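Side-chain contacts in tail spike protein gp49 (PDB 4RU4), which is a phage tailspike lyase that cleaves the O-specific polysaccharide of Pseudomonas and so probably degrades the host surface during virus entry: residues G325-C328 with A329-H332; S437-L440 with L441-R444. All coordinates share one frame; numbering follows the deposited sequence. Where two conformers were deposited one is given.

Contact 1. Residues G325-C328 with A329-H332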
ATOM      1  N   GLY B 325      11.952 -24.694  -9.200  1.00  8.65           N
ATOM      2  CA  GLY B 325      11.617 -24.176 -10.507  1.00 12.61           C
ATOM      3  C   GLY B 325      10.241 -23.519 -10.581  1.00 14.12           C
ATOM      4  O   GLY B 325       9.815 -23.131 -11.661  1.00 17.59           O
ATOM      5  N   THR B 326       9.554 -23.369  -9.448  1.00  8.64           N
ATOM      6  CA  THR B 326       8.214 -22.772  -9.481  1.00  6.06           C
ATOM      7  C   THR B 326       8.140 -21.426  -8.740  1.00  5.89           C
ATOM      8  O   THR B 326       9.071 -21.033  -8.042  1.00  6.69           O
ATOM      9  CB  THR B 326       7.136 -23.768  -8.970  1.00  6.17           C
ATOM     10  OG1 THR B 326       5.828 -23.271  -9.258  1.00  7.90           O
ATOM     11  CG2 THR B 326       7.271 -24.034  -7.460  1.00  6.16           C
ATOM     12  N   HIS B 327       7.016 -20.731  -8.892  1.00  5.83           N
ATOM     13  CA  HIS B 327       6.822 -19.460  -8.236  1.00  5.68           C
ATOM     14  C   HIS B 327       6.574 -19.663  -6.754  1.00  9.85           C
ATOM     15  O   HIS B 327       5.922 -20.645  -6.336  1.00  8.74           O
ATOM     16  CB  HIS B 327       5.618 -18.745  -8.866  1.00  5.64           C
ATOM     17  CG  HIS B 327       4.377 -19.585  -8.896  1.00 11.22           C
ATOM     18  ND1 HIS B 327       4.067 -20.423  -9.947  1.00 13.44           N
ATOM     19  CD2 HIS B 327       3.378 -19.729  -7.994  1.00  8.88           C
ATOM     20  CE1 HIS B 327       2.925 -21.039  -9.696  1.00 11.76           C
ATOM     21  NE2 HIS B 327       2.479 -20.625  -8.520  1.00 10.87           N
ATOM     22  N   CYS B 328       7.078 -18.720  -5.969  1.00  8.39           N
ATOM     23  CA  CYS B 328       6.941 -18.753  -4.514  1.00  6.64           C
ATOM     24  C   CYS B 328       5.542 -18.299  -4.052  1.00  8.19           C
ATOM     25  O   CYS B 328       4.941 -18.923  -3.174  1.00  8.75           O
ATOM     26  CB  CYS B 328       8.003 -17.857  -3.885  1.00  5.42           C
ATOM     27  SG  CYS B 328       7.839 -17.680  -2.069  1.00  8.72           S
ATOM     28  N   ALA B 329       5.044 -17.205  -4.622  1.00  5.39           N
ATOM     29  CA  ALA B 329       3.709 -16.698  -4.263  1.00  6.40           C
ATOM     30  C   ALA B 329       2.694 -17.245  -5.242  1.00  8.56           C
ATOM     31  O   ALA B 329       2.805 -16.983  -6.431  1.00  8.99           O
ATOM     32  CB  ALA B 329       3.684 -15.188  -4.282  1.00  6.09           C
ATOM     33  N   ASP B 330       1.716 -18.011  -4.752  1.00  5.51           N
ATOM     34  CA  ASP B 330       0.823 -18.733  -5.671  1.00  8.90           C
ATOM     35  C   ASP B 330      -0.652 -18.299  -5.577  1.00  9.91           C
ATOM     36  O   ASP B 330      -1.139 -17.933  -4.510  1.00  8.57           O
ATOM     37  CB  ASP B 330       0.948 -20.262  -5.446  1.00  5.77           C
ATOM     38  CG  ASP B 330      -0.085 -21.042  -6.223  1.00  9.54           C
ATOM     39  OD1 ASP B 330       0.191 -21.379  -7.409  1.00 12.22           O
ATOM     40  OD2 ASP B 330      -1.196 -21.285  -5.676  1.00  7.80           O
ATOM     41  N   PHE B 331      -1.327 -18.281  -6.724  1.00  5.67           N
ATOM     42  CA  PHE B 331      -2.772 -18.442  -6.815  1.00  5.73           C
ATOM     43  C   PHE B 331      -2.984 -19.517  -7.881  1.00  9.54           C
ATOM     44  O   PHE B 331      -2.315 -19.483  -8.919  1.00  8.43           O
ATOM     45  CB  PHE B 331      -3.448 -17.175  -7.351  1.00  9.67           C
ATOM     46  CG  PHE B 331      -3.383 -15.989  -6.432  1.00 11.64           C
ATOM     47  CD1 PHE B 331      -4.081 -15.986  -5.229  1.00 10.64           C
ATOM     48  CD2 PHE B 331      -2.685 -14.841  -6.809  1.00  9.54           C
ATOM     49  CE1 PHE B 331      -4.039 -14.894  -4.387  1.00 11.71           C
ATOM     50  CE2 PHE B 331      -2.649 -13.739  -5.960  1.00 12.70           C
ATOM     51  CZ  PHE B 331      -3.349 -13.763  -4.752  1.00 10.56           C
ATOM     52  N   HIS B 332      -3.915 -20.445  -7.671  1.00  7.61           N
ATOM     53  CA  HIS B 332      -4.341 -21.338  -8.768  1.00  7.40           C
ATOM     54  C   HIS B 332      -5.445 -20.707  -9.641  1.00  8.36           C
ATOM     55  O   HIS B 332      -6.004 -19.645  -9.312  1.00  7.02           O
ATOM     56  CB  HIS B 332      -4.819 -22.697  -8.217  1.00  6.50           C
ATOM     57  CG  HIS B 332      -3.706 -23.640  -7.906  1.00 10.07           C
ATOM     58  ND1 HIS B 332      -2.609 -23.265  -7.156  1.00  9.69           N
ATOM     59  CD2 HIS B 332      -3.518 -24.941  -8.233  1.00 12.79           C
ATOM     60  CE1 HIS B 332      -1.785 -24.295  -7.048  1.00 13.26           C
ATOM     61  NE2 HIS B 332      -2.319 -25.326  -7.679  1.00 14.97           N
TER
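H327 and D330 meet round a corner of the chain: the residues on both sides of C328 are extended, but C328 itself takes a helical conformation and turns the backbone between them. H327 CG sits between the backbone N and the carbonyl carbon (chi1 53°), which carries the imidazole over the turn to D330. There NE2 donates to D330 OD1, N to O 2.7 Å, in an almost perfectly straight bond (178° at the hydrogen). OD1 lies in the ring plane and accepts the bond on its anti lone pair; the ring and carboxylate planes are only 11° apart. CD2, on the same edge, has D330 CB in the ring plane at 3.6 Å, while A329 O stands oblique to the ring, 3.2 Å from CD2. The second carboxylate oxygen serves H332, whose ND1 reaches D330 OD2 at 2.8 Å. This bond is more bent and arrives on the syn side, somewhat out of the carboxylate plane though in the plane of the imidazole. D330 thus bridges two histidines, one on each oxygen, while H327 NE2 and H332 ND1 remain 5.9 Å apart. Gripped at both oxygens, the carboxylate should have little freedom to rotate. H293 stacks on the H327 ring and also bonds H327 O through ND1. These residues form part of one coil, in the loop between strands 317-320 and 335-336, of a fold consistent with the parallel beta-helix of pectin lyase-like proteins: C328, D330 and H332 make backbone bonds to A294, I295 and T297 towards strand 296-298, A329 pairs with G348 just before strand 349-352, and T350 and Q352 of that strand touch H327.

Contact 2. Residues S437-L440 with L441-R444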
ATOM      1  N   SER B 437      18.598 -10.459 -26.949  0.77 11.61           N
ATOM      2  CA  SER B 437      17.419 -11.230 -27.399  0.77 12.28           C
ATOM      3  C   SER B 437      16.284 -11.272 -26.347  0.77  9.68           C
ATOM      4  O   SER B 437      15.180 -11.712 -26.637  0.77 10.21           O
ATOM      5  CB  SER B 437      17.805 -12.659 -27.825  0.77 13.77           C
ATOM      6  OG  SER B 437      18.736 -12.662 -28.905  0.77 11.67           O
ATOM      7  N   SER B 438      16.539 -10.783 -25.146  1.00  8.50           N
ATOM      8  CA  SER B 438      15.546 -10.890 -24.063  1.00  9.26           C
ATOM      9  C   SER B 438      14.425  -9.863 -24.196  1.00 10.16           C
ATOM     10  O   SER B 438      14.635  -8.777 -24.752  1.00  7.67           O
ATOM     11  CB  SER B 438      16.220 -10.750 -22.694  1.00  8.66           C
ATOM     12  OG  SER B 438      17.353 -11.607 -22.577  1.00 10.10           O
ATOM     13  N   TYR B 439      13.251 -10.199 -23.653  1.00  7.31           N
ATOM     14  CA  TYR B 439      12.091  -9.316 -23.673  1.00  8.02           C
ATOM     15  C   TYR B 439      11.507  -9.186 -22.260  1.00 10.16           C
ATOM     16  O   TYR B 439      11.541 -10.127 -21.463  1.00  8.07           O
ATOM     17  CB  TYR B 439      11.008  -9.815 -24.653  1.00  6.88           C
ATOM     18  CG  TYR B 439      11.004 -11.327 -24.822  1.00  9.32           C
ATOM     19  CD1 TYR B 439      10.309 -12.142 -23.944  1.00  7.40           C
ATOM     20  CD2 TYR B 439      11.709 -11.928 -25.866  1.00  6.89           C
ATOM     21  CE1 TYR B 439      10.328 -13.533 -24.081  1.00  8.45           C
ATOM     22  CE2 TYR B 439      11.724 -13.318 -26.020  1.00  7.69           C
ATOM     23  CZ  TYR B 439      11.032 -14.104 -25.124  1.00  7.67           C
ATOM     24  OH  TYR B 439      11.054 -15.465 -25.278  1.00 11.15           O
ATOM     25  N   LEU B 440      10.999  -8.011 -21.931  1.00 12.35           N
ATOM     26  CA  LEU B 440      10.496  -7.807 -20.565  1.00  9.24           C
ATOM     27  C   LEU B 440       9.193  -8.554 -20.353  1.00  8.92           C
ATOM     28  O   LEU B 440       8.974  -9.163 -19.303  1.00  9.01           O
ATOM     29  CB  LEU B 440      10.333  -6.330 -20.259  1.00  8.26           C
ATOM     30  CG  LEU B 440      11.654  -5.559 -20.378  1.00  8.46           C
ATOM     31  CD1 LEU B 440      11.419  -4.114 -20.026  1.00  8.82           C
ATOM     32  CD2 LEU B 440      12.691  -6.180 -19.424  1.00  6.86           C
ATOM     33  N   LEU B 441       8.319  -8.505 -21.347  1.00  7.24           N
ATOM     34  CA  LEU B 441       7.043  -9.217 -21.228  1.00  8.11           C
ATOM     35  C   LEU B 441       6.785 -10.004 -22.505  1.00  9.56           C
ATOM     36  O   LEU B 441       6.983  -9.506 -23.615  1.00 10.11           O
ATOM     37  CB  LEU B 441       5.870  -8.252 -20.958  1.00  7.15           C
ATOM     38  CG  LEU B 441       4.474  -8.873 -20.813  1.00  8.41           C
ATOM     39  CD1 LEU B 441       3.621  -8.055 -19.831  1.00 11.16           C
ATOM     40  CD2 LEU B 441       3.747  -9.038 -22.147  1.00  9.49           C
ATOM     41  N   ARG B 442       6.334 -11.239 -22.340  1.00  7.48           N
ATOM     42  CA  ARG B 442       5.907 -12.036 -23.485  1.00  6.55           C
ATOM     43  C   ARG B 442       4.482 -12.481 -23.218  1.00 10.75           C
ATOM     44  O   ARG B 442       4.163 -12.892 -22.096  1.00 10.19           O
ATOM     45  CB  ARG B 442       6.793 -13.284 -23.649  1.00  7.09           C
ATOM     46  CG  ARG B 442       6.439 -14.087 -24.949  1.00 10.11           C
ATOM     47  CD  ARG B 442       7.432 -15.161 -25.277  1.00 10.00           C
ATOM     48  NE  ARG B 442       7.130 -15.764 -26.582  1.00 11.97           N
ATOM     49  CZ  ARG B 442       7.775 -16.805 -27.100  1.00 12.81           C
ATOM     50  NH1 ARG B 442       8.749 -17.390 -26.422  1.00  8.33           N
ATOM     51  NH2 ARG B 442       7.434 -17.266 -28.310  1.00 13.42           N
ATOM     52  N   ALA B 443       3.634 -12.387 -24.242  1.00  7.80           N
ATOM     53  CA  ALA B 443       2.322 -13.022 -24.254  1.00  6.78           C
ATOM     54  C   ALA B 443       2.223 -13.794 -25.558  1.00  6.76           C
ATOM     55  O   ALA B 443       2.574 -13.274 -26.622  1.00  9.65           O
ATOM     56  CB  ALA B 443       1.206 -11.965 -24.160  1.00  7.85           C
ATOM     57  N   ARG B 444       1.768 -15.036 -25.478  1.00  7.30           N
ATOM     58  CA  ARG B 444       1.687 -15.905 -26.653  1.00  7.10           C
ATOM     59  C   ARG B 444       0.343 -16.643 -26.603  1.00  9.06           C
ATOM     60  O   ARG B 444       0.016 -17.308 -25.607  1.00 10.48           O
ATOM     61  CB  ARG B 444       2.848 -16.910 -26.687  1.00  9.20           C
ATOM     62  CG  ARG B 444       2.813 -17.863 -27.917  1.00 10.04           C
ATOM     63  CD  ARG B 444       4.008 -18.835 -27.922  1.00 11.65           C
ATOM     64  NE  ARG B 444       3.928 -19.654 -26.725  1.00 13.83           N
ATOM     65  CZ  ARG B 444       3.233 -20.780 -26.628  1.00 16.48           C
ATOM     66  NH1 ARG B 444       2.611 -21.283 -27.695  1.00 17.62           N
ATOM     67  NH2 ARG B 444       3.206 -21.426 -25.470  1.00 17.30           N
TER
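Y439 is swung to an unusual first torsion, chi1 29°, well short of a staggered value, and this brings its phenol across R442 at a slant; the arginine chain leaves with CG anti to the backbone N (chi1 -175°) and stays extended as far as NE. The two residues lie on either side of the corner at L440 along the chain. Phenol and arginine meet mainly through carbon: Y439 CE1 lies 3.5 Å from R442 CD and 3.6 Å from R442 CB, with CD1 3.7 Å from the same CB. R442 CD approaches the ring obliquely. Further out, Y439 OH is 3.6 Å from R442 CD and 3.2 Å from R442 NH1; the guanidinium plane is turned 75° from that of the ring, and Y439 OH approaches it obliquely. L441 is buried against I403 and L470 of the neighbouring strands, and L440 packs on Y456 and I461 of strand 452-463. S438 OG bonds OD1 of D394, a ligand of the bound calcium, so this segment is second shell to the metal site. The charge of R442 is met elsewhere: NE forms a salt bridge with D473 on strand 468-474, and NH1 bonds the carbonyl of N399. The chemistry is therefore divided along one side chain: acid and carbonyl hold the guanidinium, which should fix its direction, while the aliphatic part lies against the ring.

Overall arrangement
Both contacts lie in the pectin lyase-like parallel beta-helix of one chain, contact 1 earlier in the sequence, with centres about 20 Å apart and nearest atoms about 14 Å apart. They do not touch. Contact 1 lies beside strand 349-352, an outermost strand of a six-stranded parallel sheet within the chain; strands 372-377 and 403-405 then separate that strand from 439-446, which carries contact 2. The two contacts thus belong to separate coils of the solenoid. The calcium ligands G368 and D394 fall between them in sequence: the side chain of H327 is about 10 Å from G368 and that of Y439 about 7 Å from the side chain of D394.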